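N-acetylgalactosaminyltransferase 7 (Homo sapiens, PDB 6IWR) is a glycosyltransferase family member that joins a GT-A-type domain, with a bound manganese ion, to a ricin-type beta-trefoil lectin domain. Local coordinates at residues A[336-339]-A[340-344]; A[224-227]-A[228-232]; A[121-124]-A[125-129]. All blocks are in the same frame, centred on the assembly; numbering follows the deposited sequence.

Overall arrangement
All three contacts are local, each made between side chains a few residues apart in one continuous stretch. Contacts 1 and 2 are neighbours, their centres 11 Å apart, because the C-terminal part of helix 219-230 packs along helix 336-342. Arg336 NH2 of contact 1 is 3.0 Å from Ala228 O of contact 2, a probable hydrogen bond, and Leu344 CD2 comes within 3.9 Å of Ala228 CB. Of contact 2, the Arg224 side chain comes to about 7 Å from the manganese ion. Contact 3, earlier in the chain, stands apart, with its nearest atoms about 21 Å from contact 2 and about 26 Å from contact 1.

Contact 1: residues A[336-339]-A[340-344]; sequences REFF and FELGL
Phe339 presents one face of its ring to Leu344, whose CB sits 3.6 Å from the ring centroid, 17° off the normal and offset toward the rim, a CH-pi contact. CD2 of the same leucine reaches Phe339 CD2 at 3.7 Å and also lies over the face of the Phe340 ring, so that Leu344 fills the corner between two successive phenylalanines. One residue earlier, Phe338 offers a face to Leu342: CD2 is 4.0 Å from the Phe338 centroid, while Glu341 OE1 meets the ring edge in its plane. With CG anti to the backbone N (chi1 -176°), the Phe338 ring lies under Leu342 and pairs edge-to-face with Phe55. The Phe340 ring has its CE2 over the centre of the Arg336 guanidinium, 3.7 Å from CZ; the two planes are 45° apart, so this is no parallel stack. NH2 of that guanidinium is hydrogen-bonded to Ala228 O. Glu341 crosses to Arg262 in a salt bridge through OE1, and Glu337 pairs with Lys56. Underneath, Glu341 N to Glu337 O (2.7 Å) and Leu342 N to Phe338 O (2.8 Å) are regular helical bonds. The chain then leaves helical angles at Gly343, which has positive phi. This is a short helix directly following strand 332-335 of the mixed sheet in the GT-A-type domain, with two leucines at its C-terminal end laid over phenylalanine rings.

Contact 2: residues A[224-227]-A[228-232]; sequences RSIG and AQKAK
The last turns of helix 219-230, which packs on strand 236-240 of the central sheet in the GT-A-type domain, carry this contact. Bonding changes along the helix. Ala228 N reaches Arg224 O at 3.0 Å in a fairly straight bond (162°), whereas Gln229 N is shared between two weak bonds, to Ser225 O at 3.2 Å and to Ile226 O at 2.8 Å. Ile226 O is thus gripped twice, since Lys230 N also approaches it at 2.8 Å, nearly in line with the carbonyl bond. The final bond, from Ala231 N to Gly227 O, is weak, and Ala231 is the first residue to leave helical angles. The side of the helix bearing Ala228 and Ala231 is pressed against Leu237, and Ala231 also touches Val183 of strand 179-186. Arg224, its side chain about 7 Å from the manganese ion, points away from the rest of the contact and salt-bridges Glu355 through NH1. Gln229 runs extended beyond CG, with CG 3.1 Å from Ser225 O. Further round, Ile226 and Lys230 run side by side and point the same way. Ile226 CG2, placed anti to the backbone N while CG1 lies beside it (chi1 -64°), is the branch that touches. The Lys230 chain bends at its last torsion, its ammonium group engages the Phe212 ring in a cation-pi contact, and its CD, then CE at 3.6 Å, pass Ile226 CG2.

Contact 3: residues A[121-124]-A[125-129]; sequences DMIS and LDRSV
Arg127 starts with CB 3.7 Å from Ser124 O, and its CG remains nearly as close to that oxygen. CG lies between the backbone N and the carbonyl carbon (chi1 73°), and from there the chain runs out extended to NE, crossing Ile123 at a slant. CD meets Ile123 CG2 at 3.3 Å; NE and CZ pass the same methyl at about van der Waals distance or a little more. At the tip, NH2 lies 3.6 Å from Ile123 CG2 and 3.8 Å from Ile123 CD1, CG2 approaching the guanidinium obliquely. The polar atoms are taken up beyond the segments: NE forms a salt bridge with Glu245 and NH1 a hydrogen bond with Tyr278 O. The backbone beneath makes a type I beta turn from Ser124 to Arg127, shortly after helix 117-122, with Ser124 O 3.5 Å from Arg127 N. An ST turn is superimposed on it: Ser124 OG accepts the N-H of Asp126 (N to OG 2.8 Å), with an angle of 153° at the hydrogen. With OG anti to its own backbone N, the hydroxyl is swung forward over the turn to reach that amide. Helix 160-173 packs alongside, Leu125 touching Arg165 and His168. His168 ND1 is hydrogen-bonded to Asp126 OD1, and Lys172 NZ to Asp126 O.

Contact 1: residues A[336-339]-A[340-344]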
ATOM      1  N   ARG A 336     -41.185  -7.277  -1.676  1.00 28.81           N
ATOM      2  CA  ARG A 336     -41.096  -6.595  -0.405  1.00 29.63           C
ATOM      3  C   ARG A 336     -41.605  -7.375   0.798  1.00 29.75           C
ATOM      4  O   ARG A 336     -41.022  -7.335   1.854  1.00 26.62           O
ATOM      5  CB  ARG A 336     -41.793  -5.251  -0.499  1.00 28.26           C
ATOM      6  CG  ARG A 336     -41.497  -4.344   0.663  1.00 30.42           C
ATOM      7  CD  ARG A 336     -42.489  -3.227   0.715  1.00 28.82           C
ATOM      8  NE  ARG A 336     -42.272  -2.373   1.853  1.00 28.16           N
ATOM      9  CZ  ARG A 336     -43.032  -2.393   2.925  1.00 32.27           C
ATOM     10  NH1 ARG A 336     -44.032  -3.238   2.984  1.00 30.23           N
ATOM     11  NH2 ARG A 336     -42.782  -1.587   3.928  1.00 28.26           N
ATOM     12  N   GLU A 337     -42.716  -8.062   0.632  1.00 30.66           N
ATOM     13  CA  GLU A 337     -43.254  -8.882   1.686  1.00 33.30           C
ATOM     14  C   GLU A 337     -42.318 -10.021   2.025  1.00 35.37           C
ATOM     15  O   GLU A 337     -42.146 -10.364   3.177  1.00 35.35           O
ATOM     16  CB  GLU A 337     -44.606  -9.424   1.266  1.00 35.62           C
ATOM     17  CG  GLU A 337     -45.750  -8.981   2.144  1.00 40.04           C
ATOM     18  CD  GLU A 337     -46.962  -9.867   2.001  1.00 61.52           C
ATOM     19  OE1 GLU A 337     -47.366 -10.146   0.852  1.00 58.76           O
ATOM     20  OE2 GLU A 337     -47.513 -10.282   3.039  1.00 59.90           O
ATOM     21  N   PHE A 338     -41.734 -10.620   1.001  1.00 30.97           N
ATOM     22  CA  PHE A 338     -40.841 -11.746   1.178  1.00 29.70           C
ATOM     23  C   PHE A 338     -39.591 -11.399   1.965  1.00 32.48           C
ATOM     24  O   PHE A 338     -39.209 -12.118   2.857  1.00 32.24           O
ATOM     25  CB  PHE A 338     -40.450 -12.287  -0.180  1.00 28.86           C
ATOM     26  CG  PHE A 338     -39.618 -13.512  -0.119  1.00 30.99           C
ATOM     27  CD1 PHE A 338     -40.089 -14.647   0.487  1.00 31.44           C
ATOM     28  CD2 PHE A 338     -38.372 -13.528  -0.673  1.00 26.19           C
ATOM     29  CE1 PHE A 338     -39.321 -15.777   0.542  1.00 30.68           C
ATOM     30  CE2 PHE A 338     -37.602 -14.656  -0.629  1.00 27.17           C
ATOM     31  CZ  PHE A 338     -38.076 -15.778  -0.018  1.00 26.14           C
ATOM     32  N   PHE A 339     -38.976 -10.271   1.648  1.00 32.05           N
ATOM     33  CA  PHE A 339     -37.928  -9.719   2.484  1.00 29.64           C
ATOM     34  C   PHE A 339     -38.409  -9.572   3.924  1.00 29.10           C
ATOM     35  O   PHE A 339     -37.700  -9.940   4.866  1.00 29.47           O
ATOM     36  CB  PHE A 339     -37.470  -8.378   1.923  1.00 28.40           C
ATOM     37  CG  PHE A 339     -36.137  -7.962   2.415  1.00 30.93           C
ATOM     38  CD1 PHE A 339     -35.267  -8.902   2.922  1.00 24.90           C
ATOM     39  CD2 PHE A 339     -35.751  -6.636   2.377  1.00 33.40           C
ATOM     40  CE1 PHE A 339     -34.028  -8.526   3.370  1.00 28.90           C
ATOM     41  CE2 PHE A 339     -34.514  -6.246   2.826  1.00 25.69           C
ATOM     42  CZ  PHE A 339     -33.645  -7.194   3.322  1.00 28.64           C
ATOM     43  N   PHE A 340     -39.626  -9.054   4.129  1.00 29.94           N
ATOM     44  CA  PHE A 340     -40.107  -8.996   5.507  1.00 29.57           C
ATOM     45  C   PHE A 340     -40.332 -10.395   6.071  1.00 28.83           C
ATOM     46  O   PHE A 340     -39.945 -10.668   7.215  1.00 25.82           O
ATOM     47  CB  PHE A 340     -41.355  -8.128   5.626  1.00 22.11           C
ATOM     48  CG  PHE A 340     -41.037  -6.679   5.682  1.00 25.27           C
ATOM     49  CD1 PHE A 340     -40.749  -6.058   6.891  1.00 19.34           C
ATOM     50  CD2 PHE A 340     -40.939  -5.942   4.514  1.00 24.48           C
ATOM     51  CE1 PHE A 340     -40.402  -4.711   6.937  1.00 20.55           C
ATOM     52  CE2 PHE A 340     -40.600  -4.612   4.552  1.00 24.90           C
ATOM     53  CZ  PHE A 340     -40.334  -3.987   5.771  1.00 22.16           C
ATOM     54  N   GLU A 341     -40.813 -11.328   5.268  1.00 30.55           N
ATOM     55  CA  GLU A 341     -40.976 -12.687   5.765  1.00 32.55           C
ATOM     56  C   GLU A 341     -39.622 -13.257   6.204  1.00 34.06           C
ATOM     57  O   GLU A 341     -39.537 -13.992   7.181  1.00 34.06           O
ATOM     58  CB  GLU A 341     -41.645 -13.571   4.717  1.00 29.52           C
ATOM     59  CG  GLU A 341     -43.105 -13.221   4.488  1.00 26.68           C
ATOM     60  CD  GLU A 341     -43.753 -14.075   3.425  1.00 36.88           C
ATOM     61  OE1 GLU A 341     -43.285 -14.047   2.271  1.00 36.29           O
ATOM     62  OE2 GLU A 341     -44.734 -14.774   3.741  1.00 41.75           O
ATOM     63  N   LEU A 342     -38.575 -12.958   5.446  1.00 31.20           N
ATOM     64  CA  LEU A 342     -37.204 -13.218   5.869  1.00 30.52           C
ATOM     65  C   LEU A 342     -36.912 -12.343   7.081  1.00 39.04           C
ATOM     66  O   LEU A 342     -36.231 -12.747   8.013  1.00 30.86           O
ATOM     67  CB  LEU A 342     -36.221 -12.967   4.728  1.00 34.83           C
ATOM     68  CG  LEU A 342     -35.959 -14.125   3.757  1.00 32.89           C
ATOM     69  CD1 LEU A 342     -36.989 -15.239   3.865  1.00 20.99           C
ATOM     70  CD2 LEU A 342     -35.861 -13.625   2.327  1.00 31.03           C
ATOM     71  N   GLY A 343     -37.459 -11.133   7.037  1.00 48.93           N
ATOM     72  CA  GLY A 343     -37.517 -10.229   8.170  1.00 43.11           C
ATOM     73  C   GLY A 343     -36.337  -9.733   8.980  1.00 41.72           C
ATOM     74  O   GLY A 343     -36.375  -9.836  10.199  1.00 70.68           O
ATOM     75  N   LEU A 344     -35.310  -9.160   8.364  1.00 38.38           N
ATOM     76  CA  LEU A 344     -35.104  -9.081   6.933  1.00 35.12           C
ATOM     77  C   LEU A 344     -33.620  -9.318   6.820  1.00 37.98           C
ATOM     78  O   LEU A 344     -33.161 -10.345   6.336  1.00 39.81           O
ATOM     79  CB  LEU A 344     -35.407  -7.673   6.432  1.00 31.12           C
ATOM     80  CG  LEU A 344     -36.682  -6.956   6.868  1.00 35.91           C
ATOM     81  CD1 LEU A 344     -36.374  -5.879   7.894  1.00 29.04           C
ATOM     82  CD2 LEU A 344     -37.353  -6.342   5.653  1.00 29.96           C
TER

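Contact 2: residues A[224-227]-A[228-232]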
ATOM      1  N   ARG A 224     -30.325  -0.184   5.174  1.00 27.56           N
ATOM      2  CA  ARG A 224     -31.129  -0.890   4.185  1.00 27.89           C
ATOM      3  C   ARG A 224     -32.426  -1.399   4.798  1.00 25.32           C
ATOM      4  O   ARG A 224     -33.473  -1.402   4.138  1.00 27.05           O
ATOM      5  CB  ARG A 224     -30.329  -2.037   3.565  1.00 26.62           C
ATOM      6  CG  ARG A 224     -29.230  -1.619   2.581  1.00 25.11           C
ATOM      7  CD  ARG A 224     -28.814  -2.811   1.734  1.00 25.47           C
ATOM      8  NE  ARG A 224     -27.521  -2.598   1.111  1.00 32.75           N
ATOM      9  CZ  ARG A 224     -26.409  -3.237   1.458  1.00 37.12           C
ATOM     10  NH1 ARG A 224     -26.451  -4.150   2.415  1.00 35.54           N
ATOM     11  NH2 ARG A 224     -25.260  -2.960   0.846  1.00 38.05           N
ATOM     12  N   SER A 225     -32.388  -1.813   6.070  1.00 26.71           N
ATOM     13  CA  SER A 225     -33.609  -2.305   6.709  1.00 27.26           C
ATOM     14  C   SER A 225     -34.608  -1.173   6.947  1.00 29.07           C
ATOM     15  O   SER A 225     -35.816  -1.342   6.721  1.00 27.26           O
ATOM     16  CB  SER A 225     -33.267  -3.017   8.016  1.00 30.87           C
ATOM     17  OG  SER A 225     -32.671  -4.286   7.790  1.00 31.37           O
ATOM     18  N   ILE A 226     -34.128  -0.020   7.415  1.00 24.64           N
ATOM     19  CA  ILE A 226     -34.974   1.169   7.480  1.00 29.31           C
ATOM     20  C   ILE A 226     -35.553   1.485   6.106  1.00 30.09           C
ATOM     21  O   ILE A 226     -36.738   1.824   5.974  1.00 29.86           O
ATOM     22  CB  ILE A 226     -34.174   2.364   8.034  1.00 33.71           C
ATOM     23  CG1 ILE A 226     -33.738   2.094   9.485  1.00 27.59           C
ATOM     24  CG2 ILE A 226     -34.975   3.661   7.855  1.00 25.91           C
ATOM     25  CD1 ILE A 226     -32.594   2.943   9.935  1.00 28.91           C
ATOM     26  N   GLY A 227     -34.715   1.421   5.069  1.00 27.09           N
ATOM     27  CA  GLY A 227     -35.209   1.597   3.716  1.00 24.17           C
ATOM     28  C   GLY A 227     -36.412   0.723   3.434  1.00 32.43           C
ATOM     29  O   GLY A 227     -37.470   1.212   3.013  1.00 32.45           O
ATOM     30  N   ALA A 228     -36.281  -0.596   3.682  1.00 28.56           N
ATOM     31  CA  ALA A 228     -37.426  -1.480   3.473  1.00 26.35           C
ATOM     32  C   ALA A 228     -38.664  -0.966   4.198  1.00 27.26           C
ATOM     33  O   ALA A 228     -39.787  -1.140   3.717  1.00 31.30           O
ATOM     34  CB  ALA A 228     -37.100  -2.902   3.930  1.00 25.41           C
ATOM     35  N   GLN A 229     -38.482  -0.313   5.341  1.00 25.18           N
ATOM     36  CA  GLN A 229     -39.633   0.063   6.149  1.00 28.42           C
ATOM     37  C   GLN A 229     -40.231   1.395   5.714  1.00 33.84           C
ATOM     38  O   GLN A 229     -41.449   1.591   5.800  1.00 33.77           O
ATOM     39  CB  GLN A 229     -39.226   0.101   7.609  1.00 27.51           C
ATOM     40  CG  GLN A 229     -38.646  -1.194   8.009  1.00 34.07           C
ATOM     41  CD  GLN A 229     -38.106  -1.181   9.410  1.00 41.82           C
ATOM     42  OE1 GLN A 229     -37.401  -0.254   9.812  1.00 47.31           O
ATOM     43  NE2 GLN A 229     -38.424  -2.226  10.167  1.00 49.30           N
ATOM     44  N   LYS A 230     -39.402   2.313   5.239  1.00 30.06           N
ATOM     45  CA  LYS A 230     -39.883   3.614   4.808  1.00 33.48           C
ATOM     46  C   LYS A 230     -40.260   3.639   3.339  1.00 35.32           C
ATOM     47  O   LYS A 230     -40.792   4.651   2.873  1.00 35.44           O
ATOM     48  CB  LYS A 230     -38.834   4.695   5.112  1.00 35.42           C
ATOM     49  CG  LYS A 230     -38.769   5.049   6.615  1.00 33.35           C
ATOM     50  CD  LYS A 230     -37.378   5.504   7.030  1.00 38.50           C
ATOM     51  CE  LYS A 230     -37.408   6.238   8.356  1.00 34.01           C
ATOM     52  NZ  LYS A 230     -38.654   7.055   8.466  1.00 53.27           N
ATOM     53  N   ALA A 231     -40.022   2.552   2.610  1.00 33.76           N
ATOM     54  CA  ALA A 231     -40.289   2.502   1.174  1.00 31.45           C
ATOM     55  C   ALA A 231     -41.436   1.524   1.012  1.00 29.80           C
ATOM     56  O   ALA A 231     -41.230   0.319   0.899  1.00 26.32           O
ATOM     57  CB  ALA A 231     -39.071   2.079   0.375  1.00 29.00           C
ATOM     58  N   LYS A 232     -42.652   2.060   1.006  1.00 29.53           N
ATOM     59  CA  LYS A 232     -43.845   1.258   1.210  1.00 31.56           C
ATOM     60  C   LYS A 232     -44.671   1.047  -0.047  1.00 32.88           C
ATOM     61  O   LYS A 232     -45.511   0.142  -0.058  1.00 34.78           O
ATOM     62  CB  LYS A 232     -44.739   1.915   2.253  1.00 28.56           C
ATOM     63  CG  LYS A 232     -44.073   2.170   3.560  1.00 33.97           C
ATOM     64  CD  LYS A 232     -44.823   3.260   4.256  1.00 40.71           C
ATOM     65  CE  LYS A 232     -44.737   3.130   5.748  1.00 41.55           C
ATOM     66  NZ  LYS A 232     -46.129   3.283   6.269  1.00 68.34           N
TER

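Contact 3: residues A[121-124]-A[125-129]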
ATOM      1  N   ASP A 121     -18.206  15.801 -12.009  1.00 29.44           N
ATOM      2  CA  ASP A 121     -18.989  17.029 -12.055  1.00 29.70           C
ATOM      3  C   ASP A 121     -19.121  17.604 -13.464  1.00 27.57           C
ATOM      4  O   ASP A 121     -20.015  18.420 -13.688  1.00 37.40           O
ATOM      5  CB  ASP A 121     -18.388  18.087 -11.122  1.00 26.56           C
ATOM      6  CG  ASP A 121     -18.729  17.845  -9.671  1.00 31.76           C
ATOM      7  OD1 ASP A 121     -19.403  16.828  -9.380  1.00 34.58           O
ATOM      8  OD2 ASP A 121     -18.323  18.674  -8.821  1.00 33.47           O
ATOM      9  N   MET A 122     -18.272  17.225 -14.424  1.00 29.56           N
ATOM     10  CA  MET A 122     -18.437  17.747 -15.779  1.00 26.96           C
ATOM     11  C   MET A 122     -19.169  16.795 -16.715  1.00 29.80           C
ATOM     12  O   MET A 122     -19.447  17.171 -17.862  1.00 32.51           O
ATOM     13  CB  MET A 122     -17.089  18.141 -16.398  1.00 29.13           C
ATOM     14  CG  MET A 122     -15.865  17.534 -15.812  1.00 35.99           C
ATOM     15  SD  MET A 122     -14.411  18.245 -16.626  1.00 40.30           S
ATOM     16  CE  MET A 122     -13.930  19.517 -15.465  1.00 40.93           C
ATOM     17  N   ILE A 123     -19.499  15.578 -16.249  1.00 27.78           N
ATOM     18  CA  ILE A 123     -20.305  14.623 -16.996  1.00 24.50           C
ATOM     19  C   ILE A 123     -21.765  14.886 -16.655  1.00 22.90           C
ATOM     20  O   ILE A 123     -22.106  15.139 -15.499  1.00 27.51           O
ATOM     21  CB  ILE A 123     -19.884  13.179 -16.661  1.00 31.11           C
ATOM     22  CG1 ILE A 123     -18.361  13.010 -16.856  1.00 31.74           C
ATOM     23  CG2 ILE A 123     -20.703  12.154 -17.468  1.00 27.00           C
ATOM     24  CD1 ILE A 123     -17.790  11.624 -16.501  1.00 22.13           C
ATOM     25  N   SER A 124     -22.624  14.890 -17.663  1.00 22.46           N
ATOM     26  CA  SER A 124     -24.044  15.148 -17.430  1.00 26.95           C
ATOM     27  C   SER A 124     -24.639  14.147 -16.438  1.00 27.31           C
ATOM     28  O   SER A 124     -24.249  12.978 -16.395  1.00 26.47           O
ATOM     29  CB  SER A 124     -24.830  15.085 -18.751  1.00 24.50           C
ATOM     30  OG  SER A 124     -26.230  15.117 -18.516  1.00 27.77           O
ATOM     31  N   LEU A 125     -25.605  14.610 -15.641  1.00 28.34           N
ATOM     32  CA  LEU A 125     -26.393  13.667 -14.858  1.00 27.11           C
ATOM     33  C   LEU A 125     -27.260  12.767 -15.735  1.00 30.44           C
ATOM     34  O   LEU A 125     -27.650  11.681 -15.283  1.00 35.51           O
ATOM     35  CB  LEU A 125     -27.276  14.406 -13.865  1.00 24.69           C
ATOM     36  CG  LEU A 125     -26.514  15.306 -12.900  1.00 22.73           C
ATOM     37  CD1 LEU A 125     -27.505  16.123 -12.068  1.00 23.63           C
ATOM     38  CD2 LEU A 125     -25.590  14.478 -12.039  1.00 23.72           C
ATOM     39  N   ASP A 126     -27.546  13.182 -16.977  1.00 23.21           N
ATOM     40  CA  ASP A 126     -28.402  12.447 -17.905  1.00 28.24           C
ATOM     41  C   ASP A 126     -27.612  11.817 -19.049  1.00 26.68           C
ATOM     42  O   ASP A 126     -28.148  11.552 -20.124  1.00 28.61           O
ATOM     43  CB  ASP A 126     -29.484  13.373 -18.460  1.00 25.12           C
ATOM     44  CG  ASP A 126     -30.357  13.956 -17.370  1.00 34.83           C
ATOM     45  OD1 ASP A 126     -30.896  13.183 -16.539  1.00 31.94           O
ATOM     46  OD2 ASP A 126     -30.486  15.201 -17.328  1.00 40.55           O
ATOM     47  N   ARG A 127     -26.337  11.563 -18.830  1.00 27.03           N
ATOM     48  CA  ARG A 127     -25.495  11.082 -19.906  1.00 27.27           C
ATOM     49  C   ARG A 127     -25.983   9.738 -20.411  1.00 25.36           C
ATOM     50  O   ARG A 127     -26.598   8.963 -19.678  1.00 29.96           O
ATOM     51  CB  ARG A 127     -24.047  10.960 -19.441  1.00 28.35           C
ATOM     52  CG  ARG A 127     -23.797   9.790 -18.491  1.00 30.06           C
ATOM     53  CD  ARG A 127     -22.364   9.487 -18.563  1.00 29.13           C
ATOM     54  NE  ARG A 127     -21.939   8.421 -17.682  1.00 31.38           N
ATOM     55  CZ  ARG A 127     -20.659   8.087 -17.522  1.00 34.09           C
ATOM     56  NH1 ARG A 127     -20.323   7.098 -16.706  1.00 30.59           N
ATOM     57  NH2 ARG A 127     -19.718   8.757 -18.174  1.00 30.52           N
ATOM     58  N   SER A 128     -25.697   9.473 -21.680  1.00 31.54           N
ATOM     59  CA  SER A 128     -25.903   8.157 -22.257  1.00 31.91           C
ATOM     60  C   SER A 128     -24.761   7.261 -21.802  1.00 35.65           C
ATOM     61  O   SER A 128     -23.793   7.759 -21.224  1.00 35.06           O
ATOM     62  CB  SER A 128     -25.960   8.253 -23.772  1.00 29.57           C
ATOM     63  OG  SER A 128     -24.797   8.906 -24.258  1.00 36.20           O
ATOM     64  N   VAL A 129     -24.842   5.959 -22.068  1.00 35.36           N
ATOM     65  CA  VAL A 129     -23.856   5.020 -21.546  1.00 37.92           C
ATOM     66  C   VAL A 129     -23.632   3.916 -22.572  1.00 34.63           C
ATOM     67  O   VAL A 129     -24.461   3.685 -23.450  1.00 38.09           O
ATOM     68  CB  VAL A 129     -24.325   4.487 -20.169  1.00 32.37           C
ATOM     69  CG1 VAL A 129     -24.182   3.003 -20.096  1.00 38.18           C
ATOM     70  CG2 VAL A 129     -23.552   5.176 -19.059  1.00 28.30           C
TER